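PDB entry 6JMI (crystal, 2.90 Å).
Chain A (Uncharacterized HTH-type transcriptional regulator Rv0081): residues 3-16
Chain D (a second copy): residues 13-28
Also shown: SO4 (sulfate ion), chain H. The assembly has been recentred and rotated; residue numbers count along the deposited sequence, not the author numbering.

Chain A 3-16: SEPLYKLKAEFFKT
Chain D, residues 13-28: FFKTLAHPARIRILEL

Contact between two copies of Rv0081, in which a helix of chain A (from P5(A), with E4(A) as N-cap) lies across a turn and helix of chain D. Chain D enters as the end of a helix through F13(D) and F14(D), passes through a turn that includes A18(D) and H19(D), and starts a second helix at P20(D) with H19(D) as N-cap. The axes of helix 5-16 and helix 20-28 approach to 8.9 Å at 99°, so the helices cross almost perpendicularly and the register is short: Y7(A) CA lies 5.2 Å from P20(D) CA, and A11(A) CA 4.1 Å from A18(D) CA. Together the stretches bury 679 Å².

Helical phi/psi values near -70/-35 hold from P5(A) onward; E4(A), at -81/155, is extended. Backbone bonds such as A11(A) N to Y7(A) O (3.1 Å) and K15(A) N to A11(A) O (2.9 Å) run along the helix, that from F14(A) N to K10(A) O (3.4 Å) being weak. Before the second helix of chain D the angles depart from this: L17(D) is at -82/0, A18(D) at -92/59 and H19(D) at -146/126. The new helix then begins with I23(D) N bonded to H19(D) O at 2.9 Å.

The polar end of the contact centres on the carboxylate of E27(D) (chi1 m, chi2 t, chi3 -6°), whose two oxygens take different donors from chain A. Y7(A) OH donates to E27(D) OE1 at 2.7 Å, and K10(A) NZ, at the end of an extended m, t, t, t side chain, donates to E27(D) OE2 at 3.0 Å within a salt bridge. E27(D) OE1 also forms an intrachain salt bridge with R24(D) NH1 at 3.4 Å. Y7(A) OH sits over one face of the R24(D) guanidinium, only 3.1 Å from R24(D) NH1, but the angle is too poor for a hydrogen bond; R24(D) NH2 is satisfied elsewhere in the structure.

Much of the remaining packing is apolar. Y7(A) (chi1 -77°, chi2 84°) is a knob among P20(D), I23(D), R24(D) and E27(D), with its CB 4.0 Å from P20(D) CB and its ring edge meeting I23(D) at CD2 to CG2, 4.1 Å. Reciprocally, I23(D) (m, t) sits among Y7(A), K10(A), A11(A) and F14(A). At A11(A) the approach to chain D is close, with CB 3.6 Å from P20(D) CD and 3.6 Å from H19(D) N. F14(A) (chi1 -73°, chi2 -33°) brings CD2 to 3.6 Å from L17(D) CB and presents its ring edge to L17(D) O, 3.3 Å from that same CD2; its backbone O reaches F14(D) CB at 3.5 Å.

On chain D a sulfate, probably from the crystallisation liquor, accepts bonds from K15(D) NZ to O1 (2.4 Å, very short) and H19(D) NE2 to O3 (2.7 Å). H19(D) NE2 to O4 (2.9 Å) and R22(D) NH1 to O3 (3.1 Å) are weak. R22(D) NH1 also donates to T16(D) O at 3.1 Å, with a better angle of 157°, tying the second helix back to the segment before the turn.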

# COMPACT_ATOMS: atom_id res chain seq x y z
N SER A 3 -3.66 15.04 11.32
CA SER A 3 -3.56 16.10 10.33
C SER A 3 -4.93 16.41 9.72
O SER A 3 -5.92 16.52 10.44
CB SER A 3 -2.56 15.72 9.24
OG SER A 3 -2.29 16.82 8.39
N GLU A 4 -4.96 16.55 8.40
CA GLU A 4 -6.21 16.79 7.70
C GLU A 4 -6.98 15.49 7.50
O GLU A 4 -6.40 14.40 7.50
CB GLU A 4 -5.94 17.43 6.34
CG GLU A 4 -5.39 18.85 6.41
CD GLU A 4 -5.45 19.54 5.06
OE1 GLU A 4 -6.39 19.25 4.29
OE2 GLU A 4 -4.56 20.37 4.77
N PRO A 5 -8.31 15.57 7.36
CA PRO A 5 -9.09 14.35 7.10
C PRO A 5 -8.70 13.67 5.80
O PRO A 5 -8.72 12.44 5.72
CB PRO A 5 -10.54 14.85 7.08
CG PRO A 5 -10.51 16.13 7.86
CD PRO A 5 -9.18 16.75 7.56
N LEU A 6 -8.37 14.45 4.77
CA LEU A 6 -7.97 13.87 3.49
C LEU A 6 -6.70 13.04 3.64
O LEU A 6 -6.59 11.94 3.09
CB LEU A 6 -7.76 14.96 2.45
CG LEU A 6 -7.36 14.49 1.05
CD1 LEU A 6 -8.44 13.61 0.45
CD2 LEU A 6 -7.04 15.66 0.15
N TYR A 7 -5.72 13.55 4.40
CA TYR A 7 -4.50 12.80 4.64
C TYR A 7 -4.73 11.60 5.55
O TYR A 7 -3.92 10.67 5.55
CB TYR A 7 -3.42 13.71 5.22
CG TYR A 7 -2.78 14.61 4.19
CD1 TYR A 7 -3.37 15.81 3.82
CD2 TYR A 7 -1.58 14.26 3.58
CE1 TYR A 7 -2.78 16.63 2.87
CE2 TYR A 7 -0.99 15.07 2.64
CZ TYR A 7 -1.59 16.26 2.29
OH TYR A 7 -1.00 17.07 1.34
N LYS A 8 -5.81 11.61 6.34
CA LYS A 8 -6.15 10.43 7.12
C LYS A 8 -6.63 9.29 6.22
O LYS A 8 -6.39 8.12 6.53
CB LYS A 8 -7.22 10.78 8.16
N LEU A 9 -7.31 9.62 5.12
CA LEU A 9 -7.71 8.58 4.17
C LEU A 9 -6.51 8.03 3.40
O LEU A 9 -6.49 6.84 3.07
CB LEU A 9 -8.75 9.13 3.19
CG LEU A 9 -10.10 9.54 3.78
CD1 LEU A 9 -11.00 10.12 2.70
CD2 LEU A 9 -10.77 8.36 4.46
N LYS A 10 -5.52 8.87 3.11
CA LYS A 10 -4.31 8.38 2.44
C LYS A 10 -3.54 7.43 3.35
O LYS A 10 -2.99 6.43 2.88
CB LYS A 10 -3.43 9.56 2.01
CG LYS A 10 -4.10 10.52 1.05
CD LYS A 10 -3.14 11.62 0.61
CE LYS A 10 -3.79 12.55 -0.40
NZ LYS A 10 -2.91 13.70 -0.73
N ALA A 11 -3.48 7.73 4.64
CA ALA A 11 -2.80 6.84 5.58
C ALA A 11 -3.61 5.57 5.80
O ALA A 11 -3.04 4.48 5.89
CB ALA A 11 -2.55 7.56 6.90
N GLU A 12 -4.94 5.69 5.89
CA GLU A 12 -5.78 4.51 6.05
C GLU A 12 -5.75 3.63 4.81
O GLU A 12 -5.98 2.42 4.90
CB GLU A 12 -7.21 4.93 6.37
N PHE A 13 -5.47 4.22 3.64
CA PHE A 13 -5.35 3.42 2.43
C PHE A 13 -4.12 2.51 2.49
O PHE A 13 -4.21 1.31 2.18
CB PHE A 13 -5.28 4.33 1.20
CG PHE A 13 -5.10 3.59 -0.09
CD1 PHE A 13 -6.17 2.94 -0.70
CD2 PHE A 13 -3.86 3.54 -0.71
CE1 PHE A 13 -6.00 2.26 -1.89
CE2 PHE A 13 -3.69 2.86 -1.90
CZ PHE A 13 -4.76 2.22 -2.49
N PHE A 14 -2.97 3.06 2.89
CA PHE A 14 -1.77 2.24 3.01
C PHE A 14 -1.86 1.29 4.20
O PHE A 14 -1.25 0.21 4.17
CB PHE A 14 -0.54 3.13 3.14
CG PHE A 14 -0.15 3.80 1.85
CD1 PHE A 14 -0.35 3.17 0.64
CD2 PHE A 14 0.43 5.06 1.86
CE1 PHE A 14 0.01 3.79 -0.55
CE2 PHE A 14 0.80 5.68 0.68
CZ PHE A 14 0.58 5.04 -0.53
N LYS A 15 -2.59 1.66 5.25
CA LYS A 15 -2.78 0.76 6.38
C LYS A 15 -3.57 -0.48 5.99
O LYS A 15 -3.37 -1.55 6.57
CB LYS A 15 -3.47 1.50 7.53
CG LYS A 15 -3.59 0.68 8.81
CD LYS A 15 -4.34 1.45 9.89
N THR A 16 -4.47 -0.35 5.01
CA THR A 16 -5.24 -1.51 4.57
C THR A 16 -4.36 -2.54 3.87
O THR A 16 -4.67 -3.74 3.90
CB THR A 16 -6.37 -1.07 3.64
OG1 THR A 16 -6.24 0.33 3.35
CG2 THR A 16 -7.73 -1.32 4.29
N PHE D 13 6.56 -2.18 4.77
CA PHE D 13 6.76 -1.12 3.78
C PHE D 13 5.53 -0.23 3.68
O PHE D 13 5.66 1.00 3.63
CB PHE D 13 7.09 -1.74 2.42
CG PHE D 13 7.23 -0.74 1.32
CD1 PHE D 13 8.38 0.02 1.19
CD2 PHE D 13 6.21 -0.55 0.40
CE1 PHE D 13 8.51 0.94 0.16
CE2 PHE D 13 6.33 0.37 -0.62
CZ PHE D 13 7.48 1.12 -0.74
N PHE D 14 4.34 -0.82 3.65
CA PHE D 14 3.11 -0.03 3.63
C PHE D 14 2.79 0.56 4.99
O PHE D 14 2.22 1.66 5.07
CB PHE D 14 1.94 -0.88 3.14
CG PHE D 14 2.06 -1.33 1.71
CD1 PHE D 14 2.50 -0.45 0.73
CD2 PHE D 14 1.75 -2.63 1.35
CE1 PHE D 14 2.61 -0.86 -0.58
CE2 PHE D 14 1.86 -3.04 0.03
CZ PHE D 14 2.29 -2.15 -0.93
N LYS D 15 3.14 -0.14 6.07
CA LYS D 15 2.87 0.36 7.41
C LYS D 15 3.67 1.62 7.71
O LYS D 15 3.21 2.49 8.46
CB LYS D 15 3.16 -0.72 8.45
CG LYS D 15 2.62 -0.43 9.84
CD LYS D 15 2.84 -1.61 10.77
CE LYS D 15 2.16 -1.39 12.11
NZ LYS D 15 2.72 -0.20 12.82
N THR D 16 4.88 1.74 7.14
CA THR D 16 5.67 2.95 7.33
C THR D 16 5.02 4.14 6.65
O THR D 16 5.02 5.25 7.20
CB THR D 16 7.09 2.73 6.80
OG1 THR D 16 7.71 1.65 7.51
CG2 THR D 16 7.93 3.99 6.97
N LEU D 17 4.43 3.94 5.47
CA LEU D 17 3.78 5.01 4.74
C LEU D 17 2.36 5.28 5.22
O LEU D 17 1.70 6.18 4.68
CB LEU D 17 3.75 4.69 3.24
CG LEU D 17 4.99 5.02 2.40
CD1 LEU D 17 6.18 4.15 2.77
CD2 LEU D 17 4.67 4.89 0.92
N ALA D 18 1.87 4.55 6.22
CA ALA D 18 0.51 4.72 6.72
C ALA D 18 0.48 5.71 7.89
O ALA D 18 0.06 5.40 9.00
CB ALA D 18 -0.08 3.37 7.12
N HIS D 19 0.95 6.93 7.60
CA HIS D 19 0.98 7.99 8.59
C HIS D 19 0.74 9.32 7.88
O HIS D 19 1.47 9.63 6.92
CB HIS D 19 2.31 8.04 9.35
CG HIS D 19 2.56 6.84 10.20
ND1 HIS D 19 1.98 6.67 11.44
CD2 HIS D 19 3.32 5.74 9.99
CE1 HIS D 19 2.38 5.52 11.96
NE2 HIS D 19 3.20 4.94 11.10
N PRO D 20 -0.25 10.10 8.31
CA PRO D 20 -0.52 11.38 7.62
C PRO D 20 0.65 12.35 7.68
O PRO D 20 0.85 13.11 6.72
CB PRO D 20 -1.74 11.93 8.37
CG PRO D 20 -2.35 10.74 9.05
CD PRO D 20 -1.20 9.85 9.40
N ALA D 21 1.43 12.34 8.76
CA ALA D 21 2.59 13.22 8.84
C ALA D 21 3.68 12.78 7.88
O ALA D 21 4.29 13.62 7.21
CB ALA D 21 3.12 13.25 10.27
N ARG D 22 3.93 11.47 7.78
CA ARG D 22 4.97 10.99 6.89
C ARG D 22 4.59 11.15 5.42
O ARG D 22 5.46 11.35 4.57
CB ARG D 22 5.29 9.52 7.19
CG ARG D 22 5.77 9.27 8.61
CD ARG D 22 6.04 7.80 8.84
NE ARG D 22 6.42 7.51 10.23
CZ ARG D 22 6.65 6.29 10.70
NH1 ARG D 22 6.54 5.24 9.90
NH2 ARG D 22 6.99 6.13 11.97
N ILE D 23 3.29 11.06 5.11
CA ILE D 23 2.86 11.23 3.72
C ILE D 23 3.10 12.66 3.26
O ILE D 23 3.55 12.90 2.13
CB ILE D 23 1.38 10.82 3.58
CG1 ILE D 23 1.22 9.31 3.76
CG2 ILE D 23 0.83 11.25 2.22
CD1 ILE D 23 -0.20 8.83 3.64
N ARG D 24 2.81 13.64 4.13
CA ARG D 24 3.04 15.03 3.76
C ARG D 24 4.53 15.33 3.61
O ARG D 24 4.91 16.18 2.80
CB ARG D 24 2.41 15.96 4.80
CG ARG D 24 2.39 17.43 4.40
CD ARG D 24 1.93 17.60 2.96
NE ARG D 24 1.37 18.92 2.72
CZ ARG D 24 1.13 19.42 1.51
NH1 ARG D 24 1.43 18.71 0.43
NH2 ARG D 24 0.61 20.63 1.38
N ILE D 25 5.38 14.65 4.38
CA ILE D 25 6.82 14.82 4.21
C ILE D 25 7.25 14.32 2.84
O ILE D 25 8.05 14.97 2.15
CB ILE D 25 7.58 14.09 5.34
CG1 ILE D 25 7.26 14.72 6.70
CG2 ILE D 25 9.08 14.10 5.08
CD1 ILE D 25 7.92 14.02 7.86
N LEU D 26 6.73 13.17 2.41
CA LEU D 26 7.08 12.65 1.09
C LEU D 26 6.52 13.53 -0.02
O LEU D 26 7.18 13.72 -1.05
CB LEU D 26 6.57 11.21 0.95
CG LEU D 26 7.13 10.19 1.94
CD1 LEU D 26 6.58 8.80 1.66
CD2 LEU D 26 8.65 10.19 1.90
N GLU D 27 5.31 14.07 0.17
CA GLU D 27 4.74 14.94 -0.85
C GLU D 27 5.50 16.26 -0.95
O GLU D 27 5.59 16.83 -2.04
CB GLU D 27 3.26 15.20 -0.55
CG GLU D 27 2.36 13.99 -0.71
CD GLU D 27 0.89 14.32 -0.54
OE1 GLU D 27 0.58 15.47 -0.18
OE2 GLU D 27 0.05 13.43 -0.77
N LEU D 28 6.04 16.75 0.16
CA LEU D 28 6.85 17.97 0.11
C LEU D 28 8.22 17.71 -0.50
O LEU D 28 8.77 18.59 -1.17
CB LEU D 28 6.99 18.56 1.51
CG LEU D 28 6.17 19.81 1.82
CD1 LEU D 28 4.70 19.56 1.52
CD2 LEU D 28 6.36 20.24 3.26
S SO4 H . 4.74 2.48 12.80
O1 SO4 H . 4.79 1.02 12.72
O2 SO4 H . 5.71 2.94 13.78
O3 SO4 H . 5.06 3.04 11.49
O4 SO4 H . 3.40 2.89 13.20